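Local coordinates for protein Hen1 (Anabaena variabilis, PDB 3JWH) that probably transfers a methyl group from S-adenosylmethionine to the 2'-hydroxyl of the 3'-terminal nucleotide of RNA, at residues G39-K45 and I68-L73; L47-F53 and Q82-L86; E124-E129 and I178-Y184. All coordinates share one frame; numbering follows the deposited sequence.

Contact 1 of 3, residues G39-K45 and I68-L73; sequences GQGNLLK and IAQERL. With SAH (S-adenosyl-L-homocysteine), chain C.
Arg72 reaches from its helix to the loop of residues 39-41 and lays its guanidinium between Asn42 and Lys45. Its CB points toward residues 39-45. CG sits between the backbone N and the carbonyl carbon (chi1 39°), and both CG and CD slide past Gln40 O. The chain then bends at chi3, and NH1 donates to Gln40 O at 2.9 Å, arriving from above the carbonyl plane rather than in it. In the guanidinium plane, at its edge, lies Gly41 O, 3.0 Å from NH1. Asn42 OD1 rests over one face, 3.2 Å from Arg72 CZ, with the amide almost perpendicular to the guanidinium. Lys45 CD crosses the opposite face, 3.6 Å from Arg72 NH2. Trimming this side chain to an alanine would probably leave Gln40 O without its charged donor and open a gap between Asn42 and the aliphatic part of Lys45.

Gln40 O is also met by Ala69 CA in a C-H...O contact of 3.0 Å, so the helix 63-73 backbone comes right up to the loop. Gly41, at the N-cap position of helix 42-49, has its N 3.9 Å from Ala69 CB. Further along, Leu73 CD2 presses on Lys45 CA at 3.4 Å, a tight fit. On the loop's other flank Gly39 CA lies 3.3 Å from SAH O3', and Gly39 N is hydrogen-bonded to Asp60 OD2. This is the glycine-rich loop after the first strand of a Rossmann-like class I methyltransferase, here lining the S-adenosyl-L-homocysteine pocket.

Contact 2 of 3, residues L47-F53 and Q82-L86; sequences LLKDSFF and QWERL
Phe53 O is gripped by two nitrogens of one arginine: Arg85 NE and Arg85 NH2 each donate to it at 2.8 Å. The acceptor lies close to the guanidinium plane, a side-on grip in which both donors approach from the same face of the carbonyl. Arg85 NH1 points to another carbonyl in the guanidinium plane. It bonds to Leu48 O at 2.8 Å, nearly straight at 168° and on a lone pair of that carbonyl, and it also donates to Gln82 O within its own segment. A weak bond from Arg85 NH2 to Leu47 O adds to the set. A bend at chi3 (60°) brings the guanidinium round to these carbonyls, and Gln82 OE1 lies over one of its faces, toward the rim. With so many acceptors round its edge, the group is probably held against rotation.

In the Rossmann-like fold this ties the C-terminal turn of helix 42-49, and the type I turn from Asp50 to Phe53 that leads into strand 55-60, to the turn just before the edge strand 86-90. Asp50 shapes the first turn: its OD1 accepts from Phe52 N in an Asx turn, while OD2 makes a salt bridge with Lys26.

Beside the polar patch Leu48 supplies the apolar half. CD2 comes within 3.2 Å of Arg85 NH1, but the rotamer is unstaggered (chi1 -133°), so its exact placing is doubtful. Leu48 CD1 approaches Trp83 CZ3 at 4.0 Å, and Leu48 CG packs on Leu86 CB at 4.1 Å. Between Ser51 and Gln82 a water donates to Ser51 O and Gln82 OE1.

Contact 3 of 3, residues E124-E129 and I178-Y184; sequences ERVLFE and ITERFAY
An aromatic cluster of Phe128, Phe182 and Tyr184 joins helix 117-131 to the turn by which helix 168-181 passes into the edge strand 184-188. Phe128 is its centre. With CG anti to the carbonyl carbon (chi1 -63°), the ring swings across to the second segment, where Ile178 CG2 sits squarely over one face, 3.7 Å from the centroid and 5° off the normal. The opposite face takes Leu127 CD2. The edge of the Phe128 ring meets the face of Tyr184 in a T-shaped pair, planes 74° apart, with Phe128 CD1 3.7 Å from Tyr184 CE1. Phe128 CB in turn makes a CH-pi contact over the Phe182 ring, 3.4 Å from Phe182 CG; the other face of Phe182 rests on Arg181 CB. Along the rim of that ring run Arg125 CG and Glu129 OE1.

Beyond the aromatics, Arg181 reaches back to Glu124 in a salt bridge. Arg181 NH2 is modelled 2.5 Å from Glu124 OE1, probably too short to be taken literally, although the approach is straight. Glu124 is buried, and its second oxygen, OE2, is satisfied by Trp174 NE1, so both carboxylate oxygens have partners. A water links the backbones, donating to Phe128 O at 2.6 Å and accepting from Ala183 N at 2.9 Å.

The cluster continues into the sheet: Phe207 on strand 202-209 meets Phe128 edge-to-face, His209 does the same with Tyr184, and Tyr184 OH bonds to Pro133 O. On the sheet side of helix 117-131, Leu127 and Phe128 touch Val136 of strand 135-141.

How the contacts relate
Contacts 1 and 2 share helix 42-49: contact 1 takes its start, next to the cofactor product, and contact 2 its end. Their centres are about 13 Å apart, and Leu73 bridges them by packing on Leu48, Trp83 and Leu86. Both are partly buried and turn on an arginine that binds backbone carbonyls, one at a glycine-rich loop, the other at a helix end and turn. Contact 3 lies about 28 Å from each, centre to centre, touching neither, and is on the other side of the chain's centre from contact 1. It is more buried and mainly aromatic, with its charged pair joining two side chains, and it lies beside edge strand 184-188, whereas contact 2 borders the opposite edge strand, 86-90.

Contact 1 of 3, residues G39-K45 and I68-L73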
loop_
_atom_site.group_PDB
_atom_site.type_symbol
_atom_site.label_atom_id
_atom_site.label_comp_id
_atom_site.label_asym_id
_atom_site.label_seq_id
_atom_site.Cartn_x
_atom_site.Cartn_y
_atom_site.Cartn_z
ATOM N N GLY A 39 0.199 2.317 9.519
ATOM C CA GLY A 39 1.121 2.059 10.605
ATOM C C GLY A 39 1.790 3.319 11.129
ATOM O O GLY A 39 1.151 4.368 11.251
ATOM N N GLN A 40 3.086 3.224 11.406
ATOM C CA GLN A 40 3.845 4.348 11.947
ATOM C C GLN A 40 4.118 5.486 10.969
ATOM O O GLN A 40 4.745 6.473 11.341
ATOM C CB GLN A 40 5.177 3.863 12.513
ATOM C CG GLN A 40 5.065 2.635 13.387
ATOM C CD GLN A 40 6.299 2.422 14.244
ATOM O OE1 GLN A 40 7.433 2.592 13.778
ATOM N NE2 GLN A 40 6.084 2.042 15.499
ATOM N N GLY A 41 3.676 5.345 9.724
ATOM C CA GLY A 41 3.864 6.411 8.756
ATOM C C GLY A 41 5.174 6.444 7.992
ATOM O O GLY A 41 5.602 7.506 7.546
ATOM N N ASN A 42 5.811 5.293 7.825
ATOM C CA ASN A 42 7.076 5.251 7.100
ATOM C C ASN A 42 6.887 5.794 5.695
ATOM O O ASN A 42 7.588 6.714 5.279
ATOM C CB ASN A 42 7.630 3.831 7.069
ATOM C CG ASN A 42 8.109 3.375 8.430
ATOM O OD1 ASN A 42 8.578 4.191 9.236
ATOM N ND2 ASN A 42 8.013 2.069 8.698
ATOM N N LEU A 43 5.913 5.250 4.969
ATOM C CA LEU A 43 5.648 5.742 3.630
ATOM C C LEU A 43 5.063 7.161 3.684
ATOM O O LEU A 43 5.361 7.991 2.820
ATOM C CB LEU A 43 4.693 4.803 2.894
ATOM C CG LEU A 43 4.185 5.359 1.564
ATOM C CD1 LEU A 43 5.345 5.536 0.588
ATOM C CD2 LEU A 43 3.142 4.425 0.990
ATOM N N LEU A 44 4.235 7.448 4.694
ATOM C CA LEU A 44 3.643 8.793 4.809
ATOM C C LEU A 44 4.742 9.865 4.965
ATOM O O LEU A 44 4.614 10.965 4.434
ATOM C CB LEU A 44 2.674 8.880 6.005
ATOM C CG LEU A 44 1.423 7.986 6.089
ATOM C CD1 LEU A 44 0.670 8.369 7.349
ATOM C CD2 LEU A 44 0.515 8.134 4.861
ATOM N N LYS A 45 5.812 9.549 5.690
ATOM C CA LYS A 45 6.911 10.502 5.882
ATOM C C LYS A 45 7.566 10.852 4.548
ATOM O O LYS A 45 7.818 12.022 4.252
ATOM C CB LYS A 45 7.958 9.921 6.836
ATOM C CG LYS A 45 9.115 10.861 7.131
ATOM C CD LYS A 45 9.913 10.415 8.347
ATOM C CE LYS A 45 10.769 11.557 8.883
ATOM N NZ LYS A 45 11.474 11.201 10.156
ATOM N N ILE A 68 2.094 7.630 16.942
ATOM C CA ILE A 68 3.502 7.544 16.616
ATOM C C ILE A 68 3.744 8.159 15.236
ATOM O O ILE A 68 4.685 8.930 15.058
ATOM C CB ILE A 68 3.976 6.075 16.676
ATOM C CG1 ILE A 68 3.910 5.594 18.136
ATOM C CG2 ILE A 68 5.384 5.947 16.128
ATOM C CD1 ILE A 68 4.198 4.137 18.328
ATOM N N ALA A 69 2.887 7.844 14.266
ATOM C CA ALA A 69 3.031 8.402 12.921
ATOM C C ALA A 69 3.090 9.932 12.975
ATOM O O ALA A 69 3.973 10.554 12.378
ATOM C CB ALA A 69 1.875 7.965 12.046
ATOM N N GLN A 70 2.138 10.530 13.687
ATOM C CA GLN A 70 2.063 11.978 13.827
ATOM C C GLN A 70 3.357 12.488 14.466
ATOM O O GLN A 70 3.881 13.539 14.103
ATOM C CB GLN A 70 0.852 12.345 14.699
ATOM C CG GLN A 70 0.508 13.821 14.751
ATOM C CD GLN A 70 0.363 14.424 13.369
ATOM O OE1 GLN A 70 1.359 14.742 12.718
ATOM N NE2 GLN A 70 -0.876 14.569 12.903
ATOM N N GLU A 71 3.878 11.714 15.407
ATOM C CA GLU A 71 5.097 12.066 16.118
ATOM C C GLU A 71 6.309 12.207 15.200
ATOM O O GLU A 71 6.949 13.256 15.180
ATOM C CB GLU A 71 5.370 11.022 17.197
ATOM C CG GLU A 71 6.479 11.381 18.164
ATOM C CD GLU A 71 6.482 10.460 19.374
ATOM O OE1 GLU A 71 6.483 9.221 19.179
ATOM O OE2 GLU A 71 6.481 10.971 20.517
ATOM N N ARG A 72 6.634 11.171 14.437
ATOM C CA ARG A 72 7.788 11.284 13.557
ATOM C C ARG A 72 7.531 12.207 12.368
ATOM O O ARG A 72 8.456 12.864 11.873
ATOM C CB ARG A 72 8.275 9.904 13.104
ATOM C CG ARG A 72 7.217 8.882 12.802
ATOM C CD ARG A 72 7.844 7.487 12.770
ATOM N NE ARG A 72 8.806 7.322 11.680
ATOM C CZ ARG A 72 8.484 7.225 10.392
ATOM N NH1 ARG A 72 7.216 7.274 10.010
ATOM N NH2 ARG A 72 9.435 7.074 9.479
ATOM N N LEU A 73 6.282 12.285 11.924
ATOM C CA LEU A 73 5.965 13.162 10.809
ATOM C C LEU A 73 6.255 14.582 11.240
ATOM O O LEU A 73 6.534 15.445 10.412
ATOM C CB LEU A 73 4.500 13.029 10.384
ATOM C CG LEU A 73 4.155 11.843 9.464
ATOM C CD1 LEU A 73 2.646 11.711 9.286
ATOM C CD2 LEU A 73 4.818 12.031 8.121
HETATM N N SAH C . 2.343 -0.176 6.088
HETATM C CA SAH C . 3.176 0.060 7.277
HETATM C CB SAH C . 3.235 -1.217 8.116
HETATM C CG SAH C . 1.827 -1.664 8.508
HETATM S SD SAH C . 1.773 -3.225 9.463
HETATM C C SAH C . 4.596 0.433 6.844
HETATM O O SAH C . 5.420 -0.504 6.771
HETATM O OXT SAH C . 4.821 1.639 6.600
HETATM C "C5'" SAH C . -0.022 -3.538 9.307
HETATM C "C4'" SAH C . -0.833 -2.274 9.599
HETATM O "O4'" SAH C . -2.199 -2.502 9.211
HETATM C "C3'" SAH C . -0.834 -1.977 11.102
HETATM O "O3'" SAH C . -0.811 -0.564 11.320
HETATM C "C2'" SAH C . -2.181 -2.562 11.525
HETATM O "O2'" SAH C . -2.639 -1.886 12.700
HETATM C "C1'" SAH C . -3.015 -2.116 10.326
HETATM N N9 SAH C . -4.306 -2.832 10.248
HETATM C C8 SAH C . -4.477 -4.145 10.378
HETATM N N7 SAH C . -5.763 -4.445 10.216
HETATM C C5 SAH C . -6.420 -3.315 9.980
HETATM C C6 SAH C . -7.748 -2.999 9.743
HETATM N N6 SAH C . -8.676 -3.955 9.728
HETATM N N1 SAH C . -8.086 -1.723 9.542
HETATM C C2 SAH C . -7.172 -0.762 9.568
HETATM N N3 SAH C . -5.900 -1.026 9.793
HETATM C C4 SAH C . -5.490 -2.283 10.002
#

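Contact 2 of 3, residues L47-F53 and Q82-L86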
loop_
_atom_site.group_PDB
_atom_site.type_symbol
_atom_site.label_atom_id
_atom_site.label_comp_id
_atom_site.label_asym_id
_atom_site.label_seq_id
_atom_site.Cartn_x
_atom_site.Cartn_y
_atom_site.Cartn_z
ATOM N N LEU A 47 6.235 10.564 1.467
ATOM C CA LEU A 47 5.337 11.283 0.565
ATOM C C LEU A 47 5.163 12.762 0.946
ATOM O O LEU A 47 5.135 13.640 0.083
ATOM C CB LEU A 47 3.953 10.615 0.551
ATOM C CG LEU A 47 3.832 9.155 0.112
ATOM C CD1 LEU A 47 2.352 8.780 0.021
ATOM C CD2 LEU A 47 4.520 8.950 -1.239
ATOM N N LEU A 48 5.033 13.029 2.240
ATOM C CA LEU A 48 4.834 14.387 2.736
ATOM C C LEU A 48 6.036 15.277 2.414
ATOM O O LEU A 48 5.884 16.455 2.078
ATOM C CB LEU A 48 4.623 14.366 4.252
ATOM C CG LEU A 48 3.473 15.173 4.885
ATOM C CD1 LEU A 48 3.937 15.667 6.258
ATOM C CD2 LEU A 48 3.049 16.346 4.012
ATOM N N LYS A 49 7.227 14.706 2.524
ATOM C CA LYS A 49 8.468 15.427 2.250
ATOM C C LYS A 49 8.614 15.742 0.775
ATOM O O LYS A 49 9.237 16.727 0.417
ATOM C CB LYS A 49 9.688 14.605 2.692
ATOM C CG LYS A 49 9.843 14.454 4.188
ATOM C CD LYS A 49 11.043 13.571 4.537
ATOM C CE LYS A 49 10.852 12.152 4.016
ATOM N NZ LYS A 49 11.969 11.240 4.392
ATOM N N ASP A 50 8.026 14.905 -0.068
ATOM C CA ASP A 50 8.110 15.056 -1.519
ATOM C C ASP A 50 6.959 15.875 -2.092
ATOM O O ASP A 50 5.835 15.385 -2.185
ATOM C CB ASP A 50 8.115 13.670 -2.155
ATOM C CG ASP A 50 8.525 13.693 -3.611
ATOM O OD1 ASP A 50 8.301 14.729 -4.274
ATOM O OD2 ASP A 50 9.055 12.666 -4.093
ATOM N N SER A 51 7.252 17.104 -2.508
ATOM C CA SER A 51 6.237 18.005 -3.059
ATOM C C SER A 51 5.511 17.540 -4.331
ATOM O O SER A 51 4.600 18.220 -4.822
ATOM C CB SER A 51 6.851 19.392 -3.289
ATOM O OG SER A 51 7.844 19.355 -4.294
ATOM N N PHE A 52 5.903 16.390 -4.869
ATOM C CA PHE A 52 5.255 15.847 -6.066
ATOM C C PHE A 52 3.810 15.489 -5.715
ATOM O O PHE A 52 2.888 15.672 -6.508
ATOM C CB PHE A 52 5.989 14.583 -6.525
ATOM C CG PHE A 52 5.229 13.767 -7.537
ATOM C CD1 PHE A 52 5.298 14.071 -8.894
ATOM C CD2 PHE A 52 4.454 12.686 -7.134
ATOM C CE1 PHE A 52 4.610 13.304 -9.839
ATOM C CE2 PHE A 52 3.761 11.912 -8.065
ATOM C CZ PHE A 52 3.841 12.222 -9.423
ATOM N N PHE A 53 3.646 14.969 -4.508
ATOM C CA PHE A 53 2.368 14.542 -3.967
ATOM C C PHE A 53 1.560 15.734 -3.476
ATOM O O PHE A 53 2.072 16.586 -2.755
ATOM C CB PHE A 53 2.654 13.532 -2.861
ATOM C CG PHE A 53 3.360 12.310 -3.365
ATOM C CD1 PHE A 53 2.684 11.392 -4.166
ATOM C CD2 PHE A 53 4.724 12.138 -3.148
ATOM C CE1 PHE A 53 3.355 10.327 -4.750
ATOM C CE2 PHE A 53 5.411 11.079 -3.726
ATOM C CZ PHE A 53 4.728 10.171 -4.531
ATOM N N GLN A 82 2.707 22.991 2.739
ATOM C CA GLN A 82 3.029 21.571 2.640
ATOM C C GLN A 82 2.418 20.703 3.731
ATOM O O GLN A 82 2.141 19.519 3.514
ATOM C CB GLN A 82 4.544 21.383 2.628
ATOM C CG GLN A 82 5.005 20.402 1.579
ATOM C CD GLN A 82 4.626 20.847 0.179
ATOM O OE1 GLN A 82 4.675 20.065 -0.773
ATOM N NE2 GLN A 82 4.251 22.119 0.045
ATOM N N TRP A 83 2.195 21.282 4.900
ATOM C CA TRP A 83 1.622 20.512 5.987
ATOM C C TRP A 83 0.134 20.216 5.781
ATOM O O TRP A 83 -0.357 19.172 6.214
ATOM C CB TRP A 83 1.845 21.221 7.328
ATOM C CG TRP A 83 3.279 21.238 7.818
ATOM C CD1 TRP A 83 4.151 22.295 7.782
ATOM C CD2 TRP A 83 3.985 20.164 8.461
ATOM N NE1 TRP A 83 5.350 21.951 8.368
ATOM C CE2 TRP A 83 5.275 20.650 8.793
ATOM C CE3 TRP A 83 3.653 18.845 8.793
ATOM C CZ2 TRP A 83 6.231 19.859 9.442
ATOM C CZ3 TRP A 83 4.603 18.061 9.438
ATOM C CH2 TRP A 83 5.876 18.572 9.755
ATOM N N GLU A 84 -0.577 21.121 5.111
ATOM C CA GLU A 84 -2.011 20.946 4.853
ATOM C C GLU A 84 -2.353 19.762 3.936
ATOM O O GLU A 84 -3.520 19.437 3.738
ATOM C CB GLU A 84 -2.600 22.219 4.244
ATOM C CG GLU A 84 -2.800 23.361 5.229
ATOM C CD GLU A 84 -3.703 22.982 6.401
ATOM O OE1 GLU A 84 -4.847 22.517 6.165
ATOM O OE2 GLU A 84 -3.272 23.157 7.563
ATOM N N ARG A 85 -1.332 19.127 3.375
ATOM C CA ARG A 85 -1.519 17.982 2.485
ATOM C C ARG A 85 -1.778 16.689 3.274
ATOM O O ARG A 85 -2.398 15.753 2.768
ATOM C CB ARG A 85 -0.278 17.818 1.599
ATOM C CG ARG A 85 -0.114 18.920 0.565
ATOM C CD ARG A 85 1.345 19.183 0.179
ATOM N NE ARG A 85 2.027 18.028 -0.406
ATOM C CZ ARG A 85 3.091 17.430 0.135
ATOM N NH1 ARG A 85 3.592 17.874 1.278
ATOM N NH2 ARG A 85 3.666 16.399 -0.478
ATOM N N LEU A 86 -1.307 16.661 4.513
ATOM C CA LEU A 86 -1.433 15.500 5.388
ATOM C C LEU A 86 -2.749 15.359 6.152
ATOM O O LEU A 86 -3.347 16.333 6.572
ATOM C CB LEU A 86 -0.293 15.503 6.402
ATOM C CG LEU A 86 -0.388 14.380 7.435
ATOM C CD1 LEU A 86 -0.150 13.032 6.756
ATOM C CD2 LEU A 86 0.619 14.622 8.543
HETATM O O HOH W 1 2.559 20.175 -3.192
#

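Contact 3 of 3, residues E124-E129 and I178-Y184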
loop_
_atom_site.group_PDB
_atom_site.type_symbol
_atom_site.label_atom_id
_atom_site.label_comp_id
_atom_site.label_asym_id
_atom_site.label_seq_id
_atom_site.Cartn_x
_atom_site.Cartn_y
_atom_site.Cartn_z
ATOM N N GLU A 124 -11.414 -6.161 0.368
ATOM C CA GLU A 124 -11.349 -6.187 -1.091
ATOM C C GLU A 124 -12.453 -5.359 -1.727
ATOM O O GLU A 124 -12.206 -4.635 -2.681
ATOM C CB GLU A 124 -11.418 -7.627 -1.623
ATOM C CG GLU A 124 -10.119 -8.420 -1.476
ATOM C CD GLU A 124 -10.313 -9.923 -1.668
ATOM O OE1 GLU A 124 -11.406 -10.331 -2.124
ATOM O OE2 GLU A 124 -9.373 -10.694 -1.373
ATOM N N ARG A 125 -13.675 -5.474 -1.207
ATOM C CA ARG A 125 -14.792 -4.702 -1.737
ATOM C C ARG A 125 -14.605 -3.239 -1.400
ATOM O O ARG A 125 -14.729 -2.377 -2.264
ATOM C CB ARG A 125 -16.121 -5.202 -1.175
ATOM C CG ARG A 125 -16.615 -6.473 -1.850
ATOM C CD ARG A 125 -18.025 -6.792 -1.409
ATOM N NE ARG A 125 -18.078 -7.022 0.031
ATOM C CZ ARG A 125 -17.583 -8.098 0.631
ATOM N NH1 ARG A 125 -17.001 -9.053 -0.089
ATOM N NH2 ARG A 125 -17.666 -8.219 1.951
ATOM N N VAL A 126 -14.300 -2.959 -0.142
ATOM C CA VAL A 126 -14.074 -1.592 0.278
ATOM C C VAL A 126 -13.079 -0.911 -0.664
ATOM O O VAL A 126 -13.286 0.220 -1.106
ATOM C CB VAL A 126 -13.502 -1.545 1.702
ATOM C CG1 VAL A 126 -13.160 -0.108 2.085
ATOM C CG2 VAL A 126 -14.500 -2.143 2.676
ATOM N N LEU A 127 -12.006 -1.623 -0.989
ATOM C CA LEU A 127 -10.961 -1.082 -1.840
ATOM C C LEU A 127 -11.205 -1.100 -3.357
ATOM O O LEU A 127 -11.078 -0.071 -4.029
ATOM C CB LEU A 127 -9.642 -1.806 -1.521
ATOM C CG LEU A 127 -8.436 -1.600 -2.437
ATOM C CD1 LEU A 127 -7.918 -0.171 -2.347
ATOM C CD2 LEU A 127 -7.350 -2.579 -2.016
ATOM N N PHE A 128 -11.553 -2.257 -3.903
ATOM C CA PHE A 128 -11.746 -2.358 -5.344
ATOM C C PHE A 128 -13.144 -2.076 -5.880
ATOM O O PHE A 128 -13.337 -2.025 -7.088
ATOM C CB PHE A 128 -11.272 -3.734 -5.817
ATOM C CG PHE A 128 -9.798 -3.974 -5.605
ATOM C CD1 PHE A 128 -8.852 -3.295 -6.375
ATOM C CD2 PHE A 128 -9.357 -4.878 -4.643
ATOM C CE1 PHE A 128 -7.488 -3.517 -6.188
ATOM C CE2 PHE A 128 -7.999 -5.105 -4.449
ATOM C CZ PHE A 128 -7.062 -4.425 -5.222
ATOM N N GLU A 129 -14.108 -1.869 -4.986
ATOM C CA GLU A 129 -15.493 -1.614 -5.387
ATOM C C GLU A 129 -15.957 -0.258 -4.867
ATOM O O GLU A 129 -16.328 0.624 -5.649
ATOM C CB GLU A 129 -16.387 -2.735 -4.841
ATOM C CG GLU A 129 -17.784 -2.839 -5.434
ATOM C CD GLU A 129 -18.541 -4.040 -4.878
ATOM O OE1 GLU A 129 -18.204 -5.182 -5.257
ATOM O OE2 GLU A 129 -19.453 -3.848 -4.042
ATOM N N ILE A 178 -8.590 -10.854 -8.342
ATOM C CA ILE A 178 -9.110 -9.502 -8.173
ATOM C C ILE A 178 -9.515 -8.915 -9.523
ATOM O O ILE A 178 -10.572 -8.299 -9.648
ATOM C CB ILE A 178 -8.077 -8.553 -7.503
ATOM C CG1 ILE A 178 -7.896 -8.913 -6.018
ATOM C CG2 ILE A 178 -8.533 -7.114 -7.635
ATOM C CD1 ILE A 178 -9.154 -8.735 -5.168
ATOM N N THR A 179 -8.689 -9.123 -10.543
ATOM C CA THR A 179 -9.002 -8.570 -11.857
ATOM C C THR A 179 -10.173 -9.278 -12.533
ATOM O O THR A 179 -10.644 -8.840 -13.579
ATOM C CB THR A 179 -7.800 -8.659 -12.806
ATOM O OG1 THR A 179 -7.650 -10.017 -13.219
ATOM C CG2 THR A 179 -6.516 -8.179 -12.113
ATOM N N GLU A 180 -10.619 -10.379 -11.941
ATOM C CA GLU A 180 -11.734 -11.157 -12.475
ATOM C C GLU A 180 -13.050 -10.678 -11.872
ATOM O O GLU A 180 -14.095 -10.750 -12.514
ATOM C CB GLU A 180 -11.532 -12.643 -12.168
ATOM C CG GLU A 180 -10.584 -13.365 -13.114
ATOM C CD GLU A 180 -10.007 -14.654 -12.520
ATOM O OE1 GLU A 180 -10.684 -15.300 -11.685
ATOM O OE2 GLU A 180 -8.869 -15.028 -12.902
ATOM N N ARG A 181 -12.986 -10.184 -10.640
ATOM C CA ARG A 181 -14.162 -9.698 -9.931
ATOM C C ARG A 181 -14.335 -8.199 -10.025
ATOM O O ARG A 181 -15.464 -7.699 -10.032
ATOM C CB ARG A 181 -14.097 -10.093 -8.449
ATOM C CG ARG A 181 -14.462 -11.550 -8.182
ATOM C CD ARG A 181 -14.564 -11.828 -6.690
ATOM N NE ARG A 181 -13.260 -11.807 -6.039
ATOM C CZ ARG A 181 -13.022 -11.274 -4.844
ATOM N NH1 ARG A 181 -14.002 -10.702 -4.153
ATOM N NH2 ARG A 181 -11.802 -11.325 -4.331
ATOM N N PHE A 182 -13.215 -7.488 -10.104
ATOM C CA PHE A 182 -13.229 -6.039 -10.165
ATOM C C PHE A 182 -12.680 -5.463 -11.472
ATOM O O PHE A 182 -11.938 -6.124 -12.188
ATOM C CB PHE A 182 -12.465 -5.522 -8.954
ATOM C CG PHE A 182 -12.990 -6.064 -7.658
ATOM C CD1 PHE A 182 -14.170 -5.567 -7.107
ATOM C CD2 PHE A 182 -12.336 -7.116 -7.010
ATOM C CE1 PHE A 182 -14.688 -6.105 -5.939
ATOM C CE2 PHE A 182 -12.849 -7.657 -5.843
ATOM C CZ PHE A 182 -14.025 -7.155 -5.301
ATOM N N ALA A 183 -13.053 -4.223 -11.779
ATOM C CA ALA A 183 -12.623 -3.574 -13.024
ATOM C C ALA A 183 -11.157 -3.130 -13.023
ATOM O O ALA A 183 -10.849 -1.953 -13.215
ATOM C CB ALA A 183 -13.548 -2.372 -13.339
ATOM N N TYR A 184 -10.252 -4.076 -12.812
ATOM C CA TYR A 184 -8.827 -3.762 -12.789
ATOM C C TYR A 184 -8.000 -4.774 -13.557
ATOM O O TYR A 184 -8.428 -5.898 -13.790
ATOM C CB TYR A 184 -8.280 -3.744 -11.351
ATOM C CG TYR A 184 -8.735 -2.592 -10.512
ATOM C CD1 TYR A 184 -9.999 -2.592 -9.918
ATOM C CD2 TYR A 184 -7.921 -1.471 -10.343
ATOM C CE1 TYR A 184 -10.439 -1.500 -9.182
ATOM C CE2 TYR A 184 -8.360 -0.381 -9.611
ATOM C CZ TYR A 184 -9.619 -0.398 -9.032
ATOM O OH TYR A 184 -10.054 0.695 -8.298
HETATM O O HOH W 2 -14.064 -2.695 -9.474
#